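PDB 5EDX: CD8 alpha antigen from Sus scrofa, which probably acts as a homodimeric T-cell co-receptor that recognises MHC class I molecules through its paired immunoglobulin V-set domains. Local coordinates for residues Ser34-Lys39 with Leu102-Phe107; Cys22-Met25 with Leu30-Cys33; Val10-Ser13 with Thr17-Leu20. All blocks are in the same frame, centred on the assembly; numbering follows the deposited sequence.

How the interactions relate
All three contacts are largely buried and none is carried by a backbone bond between its own segments, yet their chemistry follows their place. Interaction 1 joins strands 33-38 and 101-111 within one sheet, on the face where the second subunit packs, and sets a leucine methyl and an amide oxygen each against the edge of a phenylalanine ring. Interactions 2 and 3 share strand 18-24 but lie on opposite sides of the domain centre, about 22 Å apart between centres. Interaction 2 is sulfur-rich core beside the disulfide, whereas interaction 3 is purely hydrocarbon and reaches nearer the surface at Val10. Trp35, in the 34-39 segment, touches both others, with CZ2 3.9 Å from Cys22 SG and 4.0 Å from Leu20 O.

Interaction 1 (Ser34-Lys39 with Leu102-Phe107); sequences SWLYQK and LYFSNF
Gln38 reaches across to Phe107 with an almost fully extended side chain. From CB, CG lies anti to the backbone N (chi1 -172°), and CD continues the extended line. CB, CG and CD make no contact with the 102-107 segment; OE1 does the touching. It comes to the edge of the Phe107 ring, 3.6 Å from CZ, with CE2 as close, and its place near the ring plane sets a carbonyl oxygen against the weakly positive C-H rim. The amide and ring are nearly perpendicular, their planes 81° apart. NE2 is engaged with Ser44 O and with OE1 of Gln38 of the second subunit. Glutamine suits this place because it can present an oxygen to an aromatic edge and still pair across a dimer axis.

Nearby, Leu36 CD1 meets Phe104 CE1 at 4.1 Å, again at a ring edge, and both side chains are buried. Strand 90-98 runs between the two segments in the sheet, so only side chains bridge them. Phe107 also meets the rings of Tyr91 and Phe93 on that strand. Leu36 packs on Phe104 of the second subunit as well. Paired glutamines amid aromatic residues on the GFCC' sheet are typical of the dimer interface of immunoglobulin V domains.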
loop_
_atom_site.group_PDB
_atom_site.type_symbol
_atom_site.label_atom_id
_atom_site.label_comp_id
_atom_site.label_asym_id
_atom_site.label_seq_id
_atom_site.Cartn_x
_atom_site.Cartn_y
_atom_site.Cartn_z
ATOM N N SER A 34 6.096 -8.501 -0.621
ATOM C CA SER A 34 5.953 -7.962 0.723
ATOM C C SER A 34 4.528 -8.175 1.199
ATOM O O SER A 34 3.584 -7.909 0.465
ATOM C CB SER A 34 6.276 -6.470 0.738
ATOM O OG SER A 34 7.637 -6.250 0.429
ATOM N N TRP A 35 4.378 -8.662 2.422
ATOM C CA TRP A 35 3.060 -8.762 3.036
ATOM C C TRP A 35 2.720 -7.449 3.736
ATOM O O TRP A 35 3.517 -6.933 4.515
ATOM C CB TRP A 35 3.020 -9.915 4.040
ATOM C CG TRP A 35 2.855 -11.264 3.410
ATOM C CD1 TRP A 35 3.826 -12.206 3.218
ATOM C CD2 TRP A 35 1.646 -11.815 2.882
ATOM N NE1 TRP A 35 3.290 -13.318 2.604
ATOM C CE2 TRP A 35 1.952 -13.103 2.392
ATOM C CE3 TRP A 35 0.330 -11.350 2.782
ATOM C CZ2 TRP A 35 0.990 -13.925 1.812
ATOM C CZ3 TRP A 35 -0.623 -12.166 2.210
ATOM C CH2 TRP A 35 -0.289 -13.440 1.727
ATOM N N LEU A 36 1.534 -6.928 3.442
ATOM C CA LEU A 36 1.029 -5.697 4.035
ATOM C C LEU A 36 -0.290 -5.981 4.737
ATOM O O LEU A 36 -0.961 -6.969 4.454
ATOM C CB LEU A 36 0.809 -4.633 2.960
ATOM C CG LEU A 36 2.010 -4.316 2.067
ATOM C CD1 LEU A 36 1.614 -3.296 0.997
ATOM C CD2 LEU A 36 3.181 -3.804 2.903
ATOM N N TYR A 37 -0.654 -5.099 5.654
ATOM C CA TYR A 37 -1.880 -5.250 6.426
ATOM C C TYR A 37 -2.573 -3.901 6.530
ATOM O O TYR A 37 -1.914 -2.868 6.648
ATOM C CB TYR A 37 -1.534 -5.780 7.816
ATOM C CG TYR A 37 -2.630 -5.650 8.854
ATOM C CD1 TYR A 37 -3.704 -6.533 8.883
ATOM C CD2 TYR A 37 -2.561 -4.666 9.831
ATOM C CE1 TYR A 37 -4.709 -6.414 9.865
ATOM C CE2 TYR A 37 -3.543 -4.541 10.802
ATOM C CZ TYR A 37 -4.611 -5.417 10.817
ATOM O OH TYR A 37 -5.579 -5.280 11.793
ATOM N N GLN A 38 -3.899 -3.897 6.458
ATOM C CA GLN A 38 -4.637 -2.675 6.766
ATOM C C GLN A 38 -5.702 -2.965 7.809
ATOM O O GLN A 38 -6.392 -3.978 7.733
ATOM C CB GLN A 38 -5.265 -2.052 5.519
ATOM C CG GLN A 38 -5.858 -0.669 5.804
ATOM C CD GLN A 38 -6.556 -0.051 4.606
ATOM O OE1 GLN A 38 -7.290 -0.726 3.890
ATOM N NE2 GLN A 38 -6.347 1.248 4.401
ATOM N N LYS A 39 -5.821 -2.071 8.784
ATOM C CA LYS A 39 -6.781 -2.234 9.872
ATOM C C LYS A 39 -8.221 -2.071 9.402
ATOM O O LYS A 39 -8.486 -1.400 8.405
ATOM C CB LYS A 39 -6.494 -1.204 10.969
ATOM C CG LYS A 39 -5.186 -1.437 11.704
ATOM C CD LYS A 39 -4.878 -0.318 12.691
ATOM C CE LYS A 39 -4.447 0.948 11.962
ATOM N NZ LYS A 39 -3.917 1.980 12.888
ATOM N N LEU A 102 4.332 -0.133 -8.354
ATOM C CA LEU A 102 3.926 -0.970 -7.229
ATOM C C LEU A 102 2.639 -1.707 -7.573
ATOM O O LEU A 102 1.644 -1.082 -7.954
ATOM C CB LEU A 102 3.701 -0.121 -5.973
ATOM C CG LEU A 102 4.857 0.071 -4.996
ATOM C CD1 LEU A 102 4.381 0.844 -3.777
ATOM C CD2 LEU A 102 5.439 -1.276 -4.584
ATOM N N TYR A 103 2.663 -3.031 -7.444
ATOM C CA TYR A 103 1.497 -3.862 -7.696
ATOM C C TYR A 103 0.952 -4.420 -6.390
ATOM O O TYR A 103 1.717 -4.737 -5.485
ATOM C CB TYR A 103 1.870 -5.040 -8.597
ATOM C CG TYR A 103 2.269 -4.637 -9.997
ATOM C CD1 TYR A 103 1.335 -4.611 -11.018
ATOM C CD2 TYR A 103 3.577 -4.277 -10.290
ATOM C CE1 TYR A 103 1.693 -4.240 -12.304
ATOM C CE2 TYR A 103 3.945 -3.903 -11.571
ATOM C CZ TYR A 103 2.999 -3.888 -12.569
ATOM O OH TYR A 103 3.360 -3.520 -13.844
ATOM N N PHE A 104 -0.365 -4.560 -6.302
ATOM C CA PHE A 104 -0.982 -5.085 -5.083
ATOM C C PHE A 104 -1.911 -6.244 -5.392
ATOM O O PHE A 104 -2.659 -6.190 -6.361
ATOM C CB PHE A 104 -1.786 -3.988 -4.377
ATOM C CG PHE A 104 -0.983 -2.766 -4.056
ATOM C CD1 PHE A 104 -0.201 -2.715 -2.916
ATOM C CD2 PHE A 104 -1.009 -1.664 -4.894
ATOM C CE1 PHE A 104 0.542 -1.587 -2.614
ATOM C CE2 PHE A 104 -0.266 -0.528 -4.595
ATOM C CZ PHE A 104 0.510 -0.492 -3.459
ATOM N N SER A 105 -1.881 -7.284 -4.560
ATOM C CA SER A 105 -2.867 -8.354 -4.669
ATOM C C SER A 105 -4.195 -7.856 -4.125
ATOM O O SER A 105 -4.235 -6.878 -3.384
ATOM C CB SER A 105 -2.442 -9.584 -3.863
ATOM O OG SER A 105 -2.673 -9.382 -2.477
ATOM N N ASN A 106 -5.276 -8.538 -4.487
ATOM C CA ASN A 106 -6.561 -8.317 -3.833
ATOM C C ASN A 106 -6.426 -8.526 -2.333
ATOM O O ASN A 106 -5.559 -9.280 -1.879
ATOM C CB ASN A 106 -7.613 -9.287 -4.372
ATOM C CG ASN A 106 -7.995 -8.993 -5.808
ATOM O OD1 ASN A 106 -7.597 -7.974 -6.372
ATOM N ND2 ASN A 106 -8.776 -9.884 -6.405
ATOM N N PHE A 107 -7.288 -7.858 -1.576
ATOM C CA PHE A 107 -7.370 -8.046 -0.133
ATOM C C PHE A 107 -7.822 -9.461 0.214
ATOM O O PHE A 107 -8.725 -10.010 -0.418
ATOM C CB PHE A 107 -8.385 -7.064 0.463
ATOM C CG PHE A 107 -7.830 -5.697 0.752
ATOM C CD1 PHE A 107 -6.543 -5.351 0.375
ATOM C CD2 PHE A 107 -8.606 -4.753 1.417
ATOM C CE1 PHE A 107 -6.042 -4.092 0.651
ATOM C CE2 PHE A 107 -8.109 -3.495 1.696
ATOM C CZ PHE A 107 -6.829 -3.163 1.320
#

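Interaction 2 (Cys22-Met25 with Leu30-Cys33); sequences CEVM and LTSC
Val24 and Thr31 mark the closest backbone approach, their CA atoms 7.8 Å apart, a spacing too wide for main-chain bonding and suited to a layer of side chains between the end of strand 18-24 and the loop leading into strand 33-38. Val24, Cys22, Thr31 and Cys33 all point toward the opposite segment, and all four are buried.

Val24 and Thr31 meet end on. Val24 CG1 lies 3.7 Å from Thr31 CG2, and Thr31 CG2 also lies 3.9 Å from Val24 CB. Threonine suits the loop because it divides its functions: CG2, anti to the backbone N, goes to the valine, while OG1, anti to the carbonyl carbon (chi1 -62°), is hydrogen-bonded to Asn28 N within the same loop. Val24 uses its second branch as well, bringing CG2 to 4.4 Å from Cys33 SG in a looser contact. Phe3 and Phe77 pack beside Val24 and Cys33, and Phe96 lies against Thr31.

Deeper in, two sulfurs meet. Cys22 SG is 3.5 Å from Cys33 SG, about van der Waals distance and much too long for a covalent bond. The disulfide is instead made between Cys22 and Cys94, the pin that joins the two sheets of an immunoglobulin domain, and Cys33 touches Cys94 too. A chi1 of -167° swings the Cys33 sulfur away from its own backbone N and in beside that bridge. Cysteine is fitting here as a small, polarisable group that tolerates a greasy interior. The chemistry is thus dispersion between methyl groups at one end and between sulfurs at the other, with the looser sulfur-methyl contact linking them, and it places a third cysteine in packing contact with the disulfide in a buried, apolar setting.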
loop_
_atom_site.group_PDB
_atom_site.type_symbol
_atom_site.label_atom_id
_atom_site.label_comp_id
_atom_site.label_asym_id
_atom_site.label_seq_id
_atom_site.Cartn_x
_atom_site.Cartn_y
_atom_site.Cartn_z
ATOM N N CYS A 22 -0.312 -15.863 -1.469
ATOM C CA CYS A 22 -0.320 -15.133 -2.732
ATOM C C CYS A 22 0.748 -15.713 -3.644
ATOM O O CYS A 22 1.903 -15.838 -3.255
ATOM C CB CYS A 22 -0.155 -13.613 -2.545
ATOM S SG CYS A 22 1.452 -13.001 -1.968
ATOM N N GLU A 23 0.335 -16.099 -4.844
ATOM C CA GLU A 23 1.258 -16.598 -5.853
ATOM C C GLU A 23 1.549 -15.467 -6.818
ATOM O O GLU A 23 0.634 -14.821 -7.321
ATOM C CB GLU A 23 0.663 -17.802 -6.603
ATOM C CG GLU A 23 1.606 -18.384 -7.666
ATOM C CD GLU A 23 1.007 -19.549 -8.450
ATOM O OE1 GLU A 23 1.742 -20.158 -9.255
ATOM O OE2 GLU A 23 -0.188 -19.857 -8.277
ATOM N N VAL A 24 2.828 -15.201 -7.051
ATOM C CA VAL A 24 3.219 -14.247 -8.073
ATOM C C VAL A 24 3.496 -15.042 -9.339
ATOM O O VAL A 24 4.466 -15.797 -9.401
ATOM C CB VAL A 24 4.474 -13.462 -7.667
ATOM C CG1 VAL A 24 4.926 -12.546 -8.809
ATOM C CG2 VAL A 24 4.205 -12.664 -6.400
ATOM N N MET A 25 2.625 -14.895 -10.332
ATOM C CA MET A 25 2.714 -15.664 -11.573
ATOM C C MET A 25 3.830 -15.131 -12.460
ATOM O O MET A 25 4.233 -13.978 -12.317
ATOM C CB MET A 25 1.386 -15.584 -12.330
ATOM C CG MET A 25 0.149 -15.552 -11.418
ATOM S SD MET A 25 0.041 -17.036 -10.424
ATOM C CE MET A 25 0.104 -18.288 -11.712
ATOM N N LEU A 30 14.462 -13.730 -9.013
ATOM C CA LEU A 30 14.534 -12.443 -8.328
ATOM C C LEU A 30 13.208 -12.041 -7.688
ATOM O O LEU A 30 13.152 -11.080 -6.925
ATOM C CB LEU A 30 14.980 -11.341 -9.296
ATOM C CG LEU A 30 16.247 -11.601 -10.113
ATOM C CD1 LEU A 30 16.546 -10.415 -11.020
ATOM C CD2 LEU A 30 17.428 -11.905 -9.205
ATOM N N THR A 31 12.143 -12.769 -8.008
ATOM C CA THR A 31 10.799 -12.406 -7.564
ATOM C C THR A 31 10.722 -12.262 -6.048
ATOM O O THR A 31 11.169 -13.129 -5.302
ATOM C CB THR A 31 9.751 -13.432 -8.043
ATOM O OG1 THR A 31 9.728 -13.436 -9.477
ATOM C CG2 THR A 31 8.363 -13.083 -7.528
ATOM N N SER A 32 10.150 -11.157 -5.598
ATOM C CA SER A 32 10.016 -10.908 -4.176
ATOM C C SER A 32 8.603 -10.454 -3.915
ATOM O O SER A 32 7.880 -10.083 -4.838
ATOM C CB SER A 32 11.002 -9.828 -3.736
ATOM O OG SER A 32 10.652 -8.575 -4.305
ATOM N N CYS A 33 8.205 -10.482 -2.653
ATOM C CA CYS A 33 6.862 -10.092 -2.287
ATOM C C CYS A 33 6.857 -9.562 -0.858
ATOM O O CYS A 33 7.550 -10.090 0.008
ATOM C CB CYS A 33 5.937 -11.301 -2.403
ATOM S SG CYS A 33 4.186 -10.908 -2.346
#

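Interaction 3 (Val10-Ser13 with Thr17-Leu20); sequences VQAS and TVKL
Val10, whose side chain meets Val18 and Leu20, has its polar anchor on strand 101-111, where its backbone is hydrogen-bonded at Ser109 and at Phe111; the backbone of Ala12 adds another bond to Phe111. Those polar ties fasten the 10-13 segment to strand 101-111, while everything it offers to Thr17-Leu20 is hydrocarbon. The CA atoms of Ala12 and Val18 stand 7.1 Å apart, near enough for short side chains to close the interval.

Val18 is the hub, and its two methyls go to different partners. CG1, anti to the backbone N at a chi1 of 176°, meets Val10 CG1 at 4.1 Å, the two valines lying antiparallel alongside one another. CG2 turns to Ala12 and comes within 3.4 Å of its CB, unusually close for two carbons. Alanine suits that position because its small methyl can sit in such tight contact with the valine. Val10 has a second branch to spend, and its CG2 lies 4.3 Å from Leu20 CD2. Leu20 sets out to one side, and its length brings CD2 back to Val10. Branched and aliphatic residues fit a beta-rich core, filling it without polar atoms that need partners.

In the fold, strand 9-11 runs parallel to strand 101-111 in one sheet, and strand 18-24 belongs to the facing one, bonded through Val18 and Leu20 to Leu81 and Leu79 of strand 76-81. The contact therefore spans the two layers of the sandwich, with Phe84 against Ala12 and Met108 of strand 101-111 against Leu20.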
loop_
_atom_site.group_PDB
_atom_site.type_symbol
_atom_site.label_atom_id
_atom_site.label_comp_id
_atom_site.label_asym_id
_atom_site.label_seq_id
_atom_site.Cartn_x
_atom_site.Cartn_y
_atom_site.Cartn_z
ATOM N N VAL A 10 -12.081 -14.847 4.794
ATOM C CA VAL A 10 -11.744 -15.845 5.795
ATOM C C VAL A 10 -12.381 -15.509 7.141
ATOM O O VAL A 10 -12.348 -14.359 7.582
ATOM C CB VAL A 10 -10.208 -15.946 5.971
ATOM C CG1 VAL A 10 -9.856 -16.937 7.065
ATOM C CG2 VAL A 10 -9.540 -16.325 4.646
ATOM N N GLN A 11 -12.977 -16.513 7.780
ATOM C CA GLN A 11 -13.467 -16.370 9.146
ATOM C C GLN A 11 -12.596 -17.190 10.079
ATOM O O GLN A 11 -12.319 -18.361 9.813
ATOM C CB GLN A 11 -14.915 -16.838 9.268
ATOM C CG GLN A 11 -15.931 -15.991 8.529
ATOM C CD GLN A 11 -17.356 -16.402 8.850
ATOM O OE1 GLN A 11 -17.757 -16.436 10.016
ATOM N NE2 GLN A 11 -18.130 -16.720 7.816
ATOM N N ALA A 12 -12.160 -16.579 11.174
ATOM C CA ALA A 12 -11.294 -17.262 12.127
ATOM C C ALA A 12 -11.728 -16.946 13.545
ATOM O O ALA A 12 -12.110 -15.820 13.841
ATOM C CB ALA A 12 -9.851 -16.840 11.922
ATOM N N SER A 13 -11.657 -17.936 14.427
ATOM C CA SER A 13 -11.972 -17.705 15.833
ATOM C C SER A 13 -10.684 -17.438 16.599
ATOM O O SER A 13 -9.590 -17.729 16.103
ATOM C CB SER A 13 -12.733 -18.894 16.426
ATOM O OG SER A 13 -12.007 -20.096 16.257
ATOM N N THR A 17 -5.255 -20.974 13.836
ATOM C CA THR A 17 -4.161 -20.729 12.903
ATOM C C THR A 17 -4.741 -20.445 11.524
ATOM O O THR A 17 -5.521 -21.247 10.997
ATOM C CB THR A 17 -3.220 -21.942 12.833
ATOM O OG1 THR A 17 -2.728 -22.234 14.149
ATOM C CG2 THR A 17 -2.045 -21.674 11.891
ATOM N N VAL A 18 -4.378 -19.298 10.952
ATOM C CA VAL A 18 -4.838 -18.906 9.622
ATOM C C VAL A 18 -3.646 -18.829 8.672
ATOM O O VAL A 18 -2.630 -18.224 9.000
ATOM C CB VAL A 18 -5.552 -17.534 9.665
ATOM C CG1 VAL A 18 -5.942 -17.074 8.271
ATOM C CG2 VAL A 18 -6.777 -17.605 10.559
ATOM N N LYS A 19 -3.768 -19.448 7.501
ATOM C CA LYS A 19 -2.682 -19.427 6.522
ATOM C C LYS A 19 -3.163 -18.814 5.210
ATOM O O LYS A 19 -4.133 -19.288 4.611
ATOM C CB LYS A 19 -2.140 -20.840 6.294
ATOM C CG LYS A 19 -1.001 -20.922 5.280
ATOM C CD LYS A 19 -0.289 -22.260 5.415
ATOM C CE LYS A 19 0.933 -22.335 4.520
ATOM N NZ LYS A 19 1.723 -23.567 4.809
ATOM N N LEU A 20 -2.491 -17.749 4.781
ATOM C CA LEU A 20 -2.852 -17.035 3.562
ATOM C C LEU A 20 -1.795 -17.253 2.488
ATOM O O LEU A 20 -0.626 -17.442 2.807
ATOM C CB LEU A 20 -2.955 -15.539 3.849
ATOM C CG LEU A 20 -3.852 -15.120 5.014
ATOM C CD1 LEU A 20 -3.797 -13.598 5.178
ATOM C CD2 LEU A 20 -5.285 -15.602 4.810
#